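Local structure of neurotoxin (Clostridium botulinum, 2QN0) at residues Leu87-Lys92 with Ala385-Asp390; Lys92-Ile97 with Leu225-Glu230; Phe198-Ser203 with Phe219-Ile224; Leu231-His236 with Ile270-Gly275. The protein acts as the zinc-protease light chain of botulinum neurotoxin type C1, thought to block neurotransmitter release by cleaving two SNARE proteins, syntaxin and SNAP-25. All coordinates share one frame; numbering follows the deposited sequence.

Contact 1 (Leu87-Lys92 with Ala385-Asp390)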
# COMPACT_ATOMS: atom_id res chain seq x y z
N LEU A 87 -11.34 8.28 7.25
CA LEU A 87 -12.03 7.52 6.21
C LEU A 87 -12.27 8.38 4.97
O LEU A 87 -12.02 7.96 3.85
CB LEU A 87 -13.36 7.00 6.75
CG LEU A 87 -14.28 6.25 5.78
CD1 LEU A 87 -13.58 5.00 5.24
CD2 LEU A 87 -15.56 5.87 6.50
N LYS A 88 -12.76 9.60 5.19
CA LYS A 88 -13.03 10.50 4.07
C LYS A 88 -11.76 10.95 3.36
O LYS A 88 -11.78 11.20 2.15
CB LYS A 88 -13.86 11.69 4.56
CG LYS A 88 -15.31 11.29 4.84
CD LYS A 88 -16.08 12.33 5.64
CE LYS A 88 -17.51 11.83 5.88
NZ LYS A 88 -18.27 12.71 6.81
N GLU A 89 -10.66 11.06 4.10
CA GLU A 89 -9.40 11.47 3.49
C GLU A 89 -8.93 10.36 2.53
O GLU A 89 -8.53 10.64 1.40
CB GLU A 89 -8.33 11.72 4.56
CG GLU A 89 -8.63 12.93 5.45
CD GLU A 89 -7.66 13.08 6.61
OE1 GLU A 89 -7.11 12.06 7.07
OE2 GLU A 89 -7.45 14.23 7.07
N ILE A 90 -9.00 9.12 2.99
CA ILE A 90 -8.58 7.99 2.16
C ILE A 90 -9.44 7.93 0.89
O ILE A 90 -8.93 7.74 -0.21
CB ILE A 90 -8.70 6.66 2.93
CG1 ILE A 90 -7.72 6.64 4.11
CG2 ILE A 90 -8.41 5.48 1.99
CD1 ILE A 90 -6.25 6.77 3.70
N ILE A 91 -10.75 8.09 1.06
CA ILE A 91 -11.66 8.05 -0.08
C ILE A 91 -11.32 9.15 -1.09
O ILE A 91 -11.24 8.90 -2.30
CB ILE A 91 -13.14 8.22 0.37
CG1 ILE A 91 -13.58 6.98 1.15
CG2 ILE A 91 -14.04 8.46 -0.84
CD1 ILE A 91 -13.40 5.68 0.41
N LYS A 92 -11.10 10.36 -0.60
CA LYS A 92 -10.78 11.47 -1.49
C LYS A 92 -9.49 11.20 -2.24
O LYS A 92 -9.38 11.50 -3.43
CB LYS A 92 -10.67 12.78 -0.70
CG LYS A 92 -10.49 14.01 -1.58
CD LYS A 92 -10.59 15.29 -0.77
CE LYS A 92 -10.54 16.52 -1.67
NZ LYS A 92 -10.73 17.77 -0.88
N ALA A 385 -2.25 19.28 6.53
CA ALA A 385 -3.20 20.25 6.02
C ALA A 385 -4.59 19.64 6.05
O ALA A 385 -4.74 18.44 6.24
CB ALA A 385 -2.83 20.64 4.59
N ASN A 386 -5.60 20.48 5.87
CA ASN A 386 -6.98 20.02 5.85
C ASN A 386 -7.29 19.66 4.41
O ASN A 386 -7.90 20.44 3.68
CB ASN A 386 -7.92 21.12 6.35
CG ASN A 386 -7.48 21.70 7.67
OD1 ASN A 386 -7.15 20.97 8.61
ND2 ASN A 386 -7.47 23.03 7.77
N ILE A 387 -6.85 18.47 4.00
CA ILE A 387 -7.04 18.04 2.62
C ILE A 387 -8.48 17.77 2.19
O ILE A 387 -8.74 17.58 1.01
CB ILE A 387 -6.18 16.79 2.32
CG1 ILE A 387 -6.54 15.64 3.26
CG2 ILE A 387 -4.70 17.13 2.47
CD1 ILE A 387 -5.81 14.35 2.93
N LEU A 388 -9.41 17.77 3.14
CA LEU A 388 -10.81 17.56 2.78
C LEU A 388 -11.42 18.88 2.28
O LEU A 388 -12.47 18.88 1.63
CB LEU A 388 -11.61 17.03 3.97
CG LEU A 388 -11.29 15.60 4.42
CD1 LEU A 388 -12.21 15.19 5.56
CD2 LEU A 388 -11.48 14.65 3.24
N ASP A 389 -10.75 19.98 2.58
CA ASP A 389 -11.21 21.32 2.17
C ASP A 389 -10.78 21.56 0.72
O ASP A 389 -9.59 21.70 0.45
CB ASP A 389 -10.57 22.38 3.08
CG ASP A 389 -11.11 23.78 2.82
OD1 ASP A 389 -11.59 24.06 1.70
OD2 ASP A 389 -11.04 24.61 3.75
N ASP A 390 -11.74 21.62 -0.20
CA ASP A 390 -11.41 21.83 -1.61
C ASP A 390 -10.69 23.14 -1.90
O ASP A 390 -10.16 23.32 -3.00
CB ASP A 390 -12.66 21.73 -2.49
CG ASP A 390 -13.10 20.30 -2.72
OD1 ASP A 390 -12.22 19.41 -2.81
OD2 ASP A 390 -14.32 20.05 -2.83
O HOH W 1 -8.29 16.40 6.08
O HOH W 2 -13.53 17.03 0.04

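Contact 2 (Lys92-Ile97 with Leu225-Glu230). With ZN (zinc ion), chain B.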
# COMPACT_ATOMS: atom_id res chain seq x y z
N LYS A 92 -11.10 10.36 -0.60
CA LYS A 92 -10.78 11.47 -1.49
C LYS A 92 -9.49 11.20 -2.24
O LYS A 92 -9.38 11.50 -3.43
CB LYS A 92 -10.67 12.78 -0.70
CG LYS A 92 -10.49 14.01 -1.58
CD LYS A 92 -10.59 15.29 -0.77
CE LYS A 92 -10.54 16.52 -1.67
NZ LYS A 92 -10.73 17.77 -0.88
N LEU A 93 -8.50 10.63 -1.55
CA LEU A 93 -7.23 10.34 -2.20
C LEU A 93 -7.40 9.30 -3.30
O LEU A 93 -6.78 9.40 -4.36
CB LEU A 93 -6.20 9.89 -1.16
CG LEU A 93 -5.84 10.99 -0.16
CD1 LEU A 93 -4.91 10.45 0.90
CD2 LEU A 93 -5.19 12.17 -0.90
N PHE A 94 -8.24 8.29 -3.07
CA PHE A 94 -8.45 7.28 -4.10
C PHE A 94 -9.11 7.92 -5.32
O PHE A 94 -8.81 7.55 -6.45
CB PHE A 94 -9.30 6.12 -3.59
CG PHE A 94 -8.48 4.96 -3.07
CD1 PHE A 94 -7.93 5.00 -1.80
CD2 PHE A 94 -8.23 3.86 -3.88
CE1 PHE A 94 -7.13 3.95 -1.33
CE2 PHE A 94 -7.43 2.81 -3.43
CZ PHE A 94 -6.88 2.85 -2.15
N LYS A 95 -10.00 8.88 -5.10
CA LYS A 95 -10.65 9.55 -6.22
C LYS A 95 -9.60 10.32 -7.04
O LYS A 95 -9.66 10.34 -8.28
CB LYS A 95 -11.72 10.52 -5.71
CG LYS A 95 -12.95 9.84 -5.11
CD LYS A 95 -13.93 10.89 -4.61
CE LYS A 95 -15.16 10.28 -3.96
NZ LYS A 95 -16.08 11.35 -3.47
N ARG A 96 -8.65 10.94 -6.37
CA ARG A 96 -7.61 11.69 -7.07
C ARG A 96 -6.70 10.72 -7.81
O ARG A 96 -6.31 10.97 -8.95
CB ARG A 96 -6.80 12.55 -6.08
CG ARG A 96 -5.69 13.37 -6.74
CD ARG A 96 -5.30 14.55 -5.85
NE ARG A 96 -3.96 15.06 -6.12
CZ ARG A 96 -3.55 15.56 -7.29
NH1 ARG A 96 -4.38 15.63 -8.32
NH2 ARG A 96 -2.30 16.00 -7.41
N ILE A 97 -6.37 9.60 -7.18
CA ILE A 97 -5.53 8.60 -7.83
C ILE A 97 -6.25 8.12 -9.08
O ILE A 97 -5.65 7.96 -10.15
CB ILE A 97 -5.27 7.40 -6.88
CG1 ILE A 97 -4.36 7.85 -5.73
CG2 ILE A 97 -4.62 6.25 -7.65
CD1 ILE A 97 -4.21 6.82 -4.62
N LEU A 225 0.90 10.47 -3.45
CA LEU A 225 2.13 9.73 -3.73
C LEU A 225 2.56 8.91 -2.53
O LEU A 225 3.15 7.84 -2.67
CB LEU A 225 3.26 10.68 -4.16
CG LEU A 225 3.11 11.30 -5.56
CD1 LEU A 225 4.47 11.73 -6.07
CD2 LEU A 225 2.50 10.31 -6.53
N ILE A 226 2.27 9.41 -1.33
CA ILE A 226 2.60 8.68 -0.12
C ILE A 226 1.78 7.39 -0.13
O ILE A 226 2.29 6.30 0.16
CB ILE A 226 2.25 9.51 1.14
CG1 ILE A 226 3.08 10.80 1.17
CG2 ILE A 226 2.50 8.68 2.40
CD1 ILE A 226 2.78 11.71 2.35
N LEU A 227 0.51 7.51 -0.50
CA LEU A 227 -0.37 6.36 -0.56
C LEU A 227 -0.05 5.45 -1.75
O LEU A 227 0.05 4.23 -1.60
CB LEU A 227 -1.84 6.82 -0.64
CG LEU A 227 -2.92 5.75 -0.83
CD1 LEU A 227 -2.84 4.71 0.28
CD2 LEU A 227 -4.30 6.42 -0.84
N MET A 228 0.13 6.03 -2.93
CA MET A 228 0.44 5.24 -4.12
C MET A 228 1.74 4.47 -3.94
O MET A 228 1.89 3.36 -4.46
CB MET A 228 0.52 6.12 -5.36
CG MET A 228 -0.85 6.61 -5.83
SD MET A 228 -0.79 7.66 -7.29
CE MET A 228 -0.83 6.44 -8.60
N HIS A 229 2.69 5.05 -3.21
CA HIS A 229 3.95 4.37 -2.95
C HIS A 229 3.65 3.04 -2.24
O HIS A 229 4.19 1.99 -2.61
CB HIS A 229 4.86 5.23 -2.07
CG HIS A 229 6.10 4.53 -1.61
ND1 HIS A 229 7.34 4.77 -2.16
CD2 HIS A 229 6.29 3.59 -0.65
CE1 HIS A 229 8.24 4.02 -1.56
NE2 HIS A 229 7.63 3.29 -0.64
N GLU A 230 2.79 3.08 -1.22
CA GLU A 230 2.45 1.85 -0.50
C GLU A 230 1.63 0.92 -1.40
O GLU A 230 1.75 -0.30 -1.29
CB GLU A 230 1.66 2.16 0.78
CG GLU A 230 2.44 2.94 1.85
CD GLU A 230 3.80 2.35 2.18
OE1 GLU A 230 3.91 1.11 2.34
OE2 GLU A 230 4.77 3.12 2.29
ZN ZN B . 8.09 1.75 0.71
O HOH W 3 7.16 2.18 2.52

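Contact 3 (Phe198-Ser203 with Phe219-Ile224)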
# COMPACT_ATOMS: atom_id res chain seq x y z
N PHE A 198 -0.11 13.31 6.85
CA PHE A 198 1.14 13.64 7.53
C PHE A 198 2.18 13.54 6.42
O PHE A 198 2.63 12.45 6.08
CB PHE A 198 1.42 12.64 8.65
CG PHE A 198 0.58 12.87 9.88
CD1 PHE A 198 1.05 13.67 10.92
CD2 PHE A 198 -0.69 12.32 9.99
CE1 PHE A 198 0.27 13.92 12.04
CE2 PHE A 198 -1.48 12.56 11.11
CZ PHE A 198 -1.00 13.36 12.14
N MET A 199 2.55 14.69 5.87
CA MET A 199 3.47 14.75 4.74
C MET A 199 4.94 14.99 5.01
O MET A 199 5.32 15.89 5.76
CB MET A 199 2.98 15.80 3.75
CG MET A 199 1.55 15.59 3.27
SD MET A 199 0.90 17.06 2.47
CE MET A 199 0.18 17.91 3.89
N LEU A 200 5.77 14.19 4.35
CA LEU A 200 7.22 14.30 4.44
C LEU A 200 7.62 15.54 3.65
O LEU A 200 7.00 15.86 2.63
CB LEU A 200 7.83 13.02 3.83
CG LEU A 200 9.32 12.84 3.56
CD1 LEU A 200 9.63 11.34 3.50
CD2 LEU A 200 9.71 13.52 2.26
N THR A 201 8.64 16.26 4.12
CA THR A 201 9.11 17.46 3.44
C THR A 201 10.55 17.27 2.95
O THR A 201 11.33 16.54 3.57
CB THR A 201 9.03 18.70 4.35
OG1 THR A 201 9.75 18.45 5.57
CG2 THR A 201 7.57 19.02 4.69
N TYR A 202 10.89 17.95 1.86
CA TYR A 202 12.22 17.82 1.26
C TYR A 202 12.57 19.04 0.42
O TYR A 202 11.71 19.88 0.14
CB TYR A 202 12.20 16.59 0.34
CG TYR A 202 11.06 16.67 -0.65
CD1 TYR A 202 11.21 17.35 -1.86
CD2 TYR A 202 9.79 16.20 -0.32
CE1 TYR A 202 10.13 17.57 -2.71
CE2 TYR A 202 8.70 16.41 -1.16
CZ TYR A 202 8.87 17.11 -2.35
OH TYR A 202 7.79 17.38 -3.15
N SER A 203 13.84 19.14 0.01
CA SER A 203 14.31 20.23 -0.83
C SER A 203 15.00 19.66 -2.08
O SER A 203 15.14 20.35 -3.09
CB SER A 203 15.27 21.15 -0.07
OG SER A 203 16.41 20.46 0.40
N PHE A 219 9.52 21.58 0.04
CA PHE A 219 8.24 21.20 -0.55
C PHE A 219 7.70 20.03 0.25
O PHE A 219 8.45 19.35 0.96
CB PHE A 219 8.43 20.74 -2.00
CG PHE A 219 8.69 21.86 -2.97
CD1 PHE A 219 7.63 22.54 -3.57
CD2 PHE A 219 9.99 22.22 -3.31
CE1 PHE A 219 7.87 23.54 -4.51
CE2 PHE A 219 10.24 23.22 -4.24
CZ PHE A 219 9.18 23.89 -4.85
N CYS A 220 6.39 19.78 0.15
CA CYS A 220 5.80 18.65 0.84
C CYS A 220 5.50 17.58 -0.20
O CYS A 220 5.45 17.86 -1.40
CB CYS A 220 4.49 19.07 1.52
SG CYS A 220 3.17 19.51 0.34
N MET A 221 5.33 16.34 0.25
CA MET A 221 4.97 15.27 -0.68
C MET A 221 3.45 15.35 -0.81
O MET A 221 2.76 15.64 0.16
CB MET A 221 5.34 13.89 -0.12
CG MET A 221 6.74 13.42 -0.46
SD MET A 221 6.93 11.69 0.01
CE MET A 221 6.05 10.89 -1.31
N ASP A 222 2.94 15.12 -2.01
CA ASP A 222 1.50 15.12 -2.21
C ASP A 222 1.00 13.82 -1.58
O ASP A 222 1.56 12.75 -1.83
CB ASP A 222 1.16 15.13 -3.70
CG ASP A 222 -0.34 15.24 -3.96
OD1 ASP A 222 -1.12 14.55 -3.27
OD2 ASP A 222 -0.74 16.02 -4.86
N PRO A 223 -0.03 13.90 -0.73
CA PRO A 223 -0.58 12.71 -0.07
C PRO A 223 -0.86 11.53 -1.00
O PRO A 223 -0.74 10.38 -0.57
CB PRO A 223 -1.85 13.24 0.59
CG PRO A 223 -1.45 14.62 0.98
CD PRO A 223 -0.71 15.12 -0.25
N ILE A 224 -1.24 11.78 -2.25
CA ILE A 224 -1.52 10.64 -3.12
C ILE A 224 -0.27 9.83 -3.42
O ILE A 224 -0.36 8.63 -3.63
CB ILE A 224 -2.20 11.02 -4.47
CG1 ILE A 224 -1.33 12.00 -5.26
CG2 ILE A 224 -3.60 11.56 -4.21
CD1 ILE A 224 -1.66 12.01 -6.75

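Contact 4 (Leu231-His236 with Ile270-Gly275). With ZN (zinc ion), chain B.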
# COMPACT_ATOMS: atom_id res chain seq x y z
N LEU A 231 0.81 1.48 -2.28
CA LEU A 231 0.02 0.64 -3.18
C LEU A 231 0.97 -0.14 -4.10
O LEU A 231 0.63 -1.22 -4.59
CB LEU A 231 -0.95 1.48 -4.02
CG LEU A 231 -2.09 2.16 -3.22
CD1 LEU A 231 -2.98 2.94 -4.18
CD2 LEU A 231 -2.91 1.10 -2.49
N ASN A 232 2.17 0.39 -4.33
CA ASN A 232 3.14 -0.31 -5.16
C ASN A 232 3.63 -1.55 -4.42
O ASN A 232 3.82 -2.61 -5.02
CB ASN A 232 4.32 0.59 -5.52
CG ASN A 232 3.92 1.70 -6.49
OD1 ASN A 232 2.90 1.59 -7.17
ND2 ASN A 232 4.72 2.75 -6.55
N HIS A 233 3.84 -1.43 -3.11
CA HIS A 233 4.26 -2.59 -2.33
C HIS A 233 3.14 -3.62 -2.42
O HIS A 233 3.39 -4.82 -2.55
CB HIS A 233 4.50 -2.22 -0.87
CG HIS A 233 5.76 -1.44 -0.64
ND1 HIS A 233 6.99 -1.89 -1.07
CD2 HIS A 233 5.98 -0.27 -0.00
CE1 HIS A 233 7.92 -1.02 -0.70
NE2 HIS A 233 7.33 -0.03 -0.05
N ALA A 234 1.89 -3.14 -2.35
CA ALA A 234 0.73 -4.04 -2.42
C ALA A 234 0.67 -4.74 -3.77
O ALA A 234 0.26 -5.90 -3.85
CB ALA A 234 -0.57 -3.25 -2.17
N MET A 235 1.07 -4.04 -4.83
CA MET A 235 1.08 -4.64 -6.16
C MET A 235 2.09 -5.78 -6.19
O MET A 235 1.80 -6.87 -6.69
CB MET A 235 1.45 -3.59 -7.22
CG MET A 235 0.32 -2.65 -7.58
SD MET A 235 -0.91 -3.43 -8.66
CE MET A 235 -0.26 -3.00 -10.27
N HIS A 236 3.28 -5.53 -5.66
CA HIS A 236 4.32 -6.56 -5.63
C HIS A 236 3.83 -7.76 -4.82
O HIS A 236 4.05 -8.91 -5.21
CB HIS A 236 5.60 -6.00 -5.00
CG HIS A 236 6.11 -4.77 -5.67
ND1 HIS A 236 6.97 -3.89 -5.04
CD2 HIS A 236 5.90 -4.27 -6.91
CE1 HIS A 236 7.26 -2.90 -5.87
NE2 HIS A 236 6.62 -3.10 -7.01
N ILE A 270 13.42 0.40 -3.36
CA ILE A 270 13.95 0.89 -4.62
C ILE A 270 12.95 0.68 -5.75
O ILE A 270 12.76 1.56 -6.59
CB ILE A 270 15.30 0.19 -4.95
CG1 ILE A 270 16.38 0.65 -3.97
CG2 ILE A 270 15.72 0.50 -6.39
CD1 ILE A 270 17.75 0.03 -4.18
N TYR A 271 12.29 -0.47 -5.78
CA TYR A 271 11.31 -0.72 -6.83
C TYR A 271 10.04 0.09 -6.62
O TYR A 271 9.46 0.60 -7.58
CB TYR A 271 10.96 -2.21 -6.91
CG TYR A 271 11.93 -2.99 -7.77
CD1 TYR A 271 12.34 -2.51 -9.01
CD2 TYR A 271 12.42 -4.23 -7.35
CE1 TYR A 271 13.21 -3.24 -9.83
CE2 TYR A 271 13.29 -4.97 -8.16
CZ TYR A 271 13.68 -4.47 -9.39
OH TYR A 271 14.52 -5.22 -10.19
N ALA A 272 9.60 0.22 -5.38
CA ALA A 272 8.39 1.00 -5.09
C ALA A 272 8.60 2.47 -5.50
O ALA A 272 7.68 3.12 -6.00
CB ALA A 272 8.05 0.91 -3.61
N PHE A 273 9.81 2.98 -5.28
CA PHE A 273 10.11 4.36 -5.64
C PHE A 273 10.34 4.46 -7.15
O PHE A 273 9.75 5.30 -7.82
CB PHE A 273 11.34 4.87 -4.89
CG PHE A 273 11.63 6.32 -5.14
CD1 PHE A 273 10.84 7.31 -4.57
CD2 PHE A 273 12.64 6.70 -6.02
CE1 PHE A 273 11.05 8.66 -4.87
CE2 PHE A 273 12.87 8.04 -6.33
CZ PHE A 273 12.06 9.02 -5.75
N GLY A 274 11.22 3.60 -7.67
CA GLY A 274 11.48 3.60 -9.10
C GLY A 274 12.46 4.64 -9.60
O GLY A 274 13.20 5.25 -8.83
N GLY A 275 12.45 4.86 -10.91
CA GLY A 275 13.35 5.84 -11.51
C GLY A 275 14.77 5.32 -11.60
O GLY A 275 15.00 4.12 -11.49
ZN ZN B . 8.09 1.75 0.71
O HOH W 4 7.02 -0.52 -8.06
O HOH W 3 7.16 2.18 2.52

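Contact 1 (Leu87-Lys92 with Ala385-Asp390)
Lys92 reaches from helix 80-97 to the loop between strands 383-384 and 422-423 of the zinc-protease domain and drives its ammonium group into a cluster of acceptors. CG stands anti to the backbone N (chi1 -174°) and the rest of the chain is extended, which carries NZ to the backbone of the turn. There NZ donates to Ile387 O at 2.8 Å and forms a salt bridge with Asp390 OD1 at 2.9 Å, meeting that oxygen from above the carboxylate plane. A weak bond runs from NZ to Leu388 O at 3.2 Å. Water 2 accepts from NZ and donates to the same Leu388 O at 2.7 Å. Tyr393 O also takes a bond from NZ, so acceptors outnumber the three N-H and some must share. Residues Asn386 to Asp389 make a type I turn, closed by Asp389 N to Asn386 O. Nearer the helix, beside the aliphatic part of Lys92, Glu89 crosses Leu388 at about a right angle, its CG 3.9 Å from Leu388 CG, while Leu388 CD1 rests 4.0 Å from Lys88 CB. Among the partners of Glu89 OE2 are water 1, which donates to it and accepts a weak bond from Leu388 N, and Arg197, in a long, weak ion pair. The Asp390 carboxylate probably offsets the Lys92 charge, while the main-chain carbonyls, presented by the turn and the residues after it, would stabilise the protonated form.

Contact 2 (Lys92-Ile97 with Leu225-Glu230)
Leu227 projects from helix 223-238 toward helix 80-97, and a single methyl, CD2, meets three side chains there. With CG anti to the backbone N (chi1 175°), that branch sits 3.8 Å from Phe94 CE1 and equally close to Ile97 CD1, with Leu93 CB slightly farther off at 4.0 Å. Phe94 and Ile97 each cross Leu227 at about a right angle; the methyl approaches the Phe94 ring obliquely. Next to this, Ile97 and Met228 slide past each other in opposite directions, so that Ile97 CD1 comes to 3.6 Å from Met228 CG while Ile97 CG2 lies against the bent end of the methionine, 3.9 Å from Met228 CE. The short segments 92-97 and 225-230 pass at 79°, their axes 10.5 Å apart, and the interface is wholly apolar. Its second helix carries the HExxH motif common to many zinc metalloproteases: His229 and Glu230 take no part in the packing with 92-97, and His229 NE2 binds the zinc ion at 2.1 Å. Glu230 OE2 is hydrogen-bonded to the zinc-bound water 3 at 2.6 Å, and His229 ND1 is held by Glu360. Helix 101-112 adds Ile107 against Phe94 and Ile97, and Leu106 against Met228.

Contact 3 (Phe198-Ser203 with Phe219-Ile224)
Phe219 O is gripped by two neighbours on the facing strand: Tyr202 N donates to it at 3.0 Å, and the CA-H of Thr201 leans in, with CA 3.2 Å from the oxygen. Tyr202 returns the bond through its own carbonyl, which accepts from Phe219 N at 2.8 Å along a nearly straight N-H path (168°). These two bonds make a short antiparallel pair of strands, 201-202 and 219-220, with Tyr202 and Phe219 the hydrogen-bonded pair and Thr201 and Cys220 the non-hydrogen-bonded one. Leu200 O continues the pairing past it, taking Met221 N at 2.9 Å and a CA-H contact from Cys220. Tyr202 and Phe219 lie on one face, Thr201 and Cys220 on the other. The tyrosine CG stands between the backbone N and the carbonyl carbon (chi1 54°), which lays the ring back over the partner strand: Phe219 O lies above one ring face, offset toward the rim, while Tyr202 CE2 comes to 3.6 Å from Met221 CG, the side chains crossing at about a right angle. Strand 383-384 touches Thr201 and Cys220, and Thr201 OG1 bonds to Thr381 O. CG of Met199 stands anti to the carbonyl carbon (chi1 -55°) and chi2 is extended, which brings SD to 3.3 Å from Met221 O and 4.0 Å from Cys220 SG, with Pro223 CG also against it. Here helix 223-238 begins, and Asp222 serves as its N-cap, OD1 accepting from Ile224 N at 3.0 Å. Asp222 OD2 makes a salt bridge with Arg96 of helix 80-97.

Contact 4 (Leu231-His236 with Ile270-Gly275)
Asn232 supplies the direct hydrogen bond between the two helices, ND2 donating to Ala272 O at 3.0 Å. The N-H meets a lone pair in the carbonyl plane, though it is bent (143°). At the other end of the same amide, OD1 is bonded to Tyr363 OH, so both polar atoms have partners. A water-mediated link runs alongside: water 4 lies near the plane of the His236 ring, 2.8 Å from NE2, and donates to Tyr271 O at 2.7 Å. Ala272 CB makes a CH-pi contact over one face of the His233 ring, 3.8 Å from its centroid and offset toward the rim, nearest to CE1. His236 crosses Tyr271 at about a right angle, bringing His236 CE1 to 3.9 Å from Tyr271 CB. Metal coordination is the last kind: His233 NE2 holds the zinc ion at 2.1 Å, in company with His229, water 3 and Glu269, which immediately precedes segment 270-275. This is the gluzincin pattern of an HExxH helix joined by a glutamate from a later helix. With zinc at its NE2 and a methyl on its face, the His233 imidazole is restricted in rotation, and the Asn232 bond ties together the helices that deliver these ligands.

In the fold
Helix 80-97 and helix 223-238 organise the set. Contacts 1 and 2 lie on the first, share Lys92 and have centres 11 Å apart; contacts 3, 2 and 4 follow the second in that order from its N-terminal end. Along the chain, contact 1 spans all the others, contact 3 falls within the span of contact 2, and contact 4 opens after contact 2 has closed. Contacts 2 and 3 touch, their centres 13 Å apart, and contact 1 touches contact 3 through Ala385 and Met199. Contacts 2 and 4, 13 Å apart, both reach the zinc. The metal-binding helix is thereby linked, step by step, to a loop late in the protease chain.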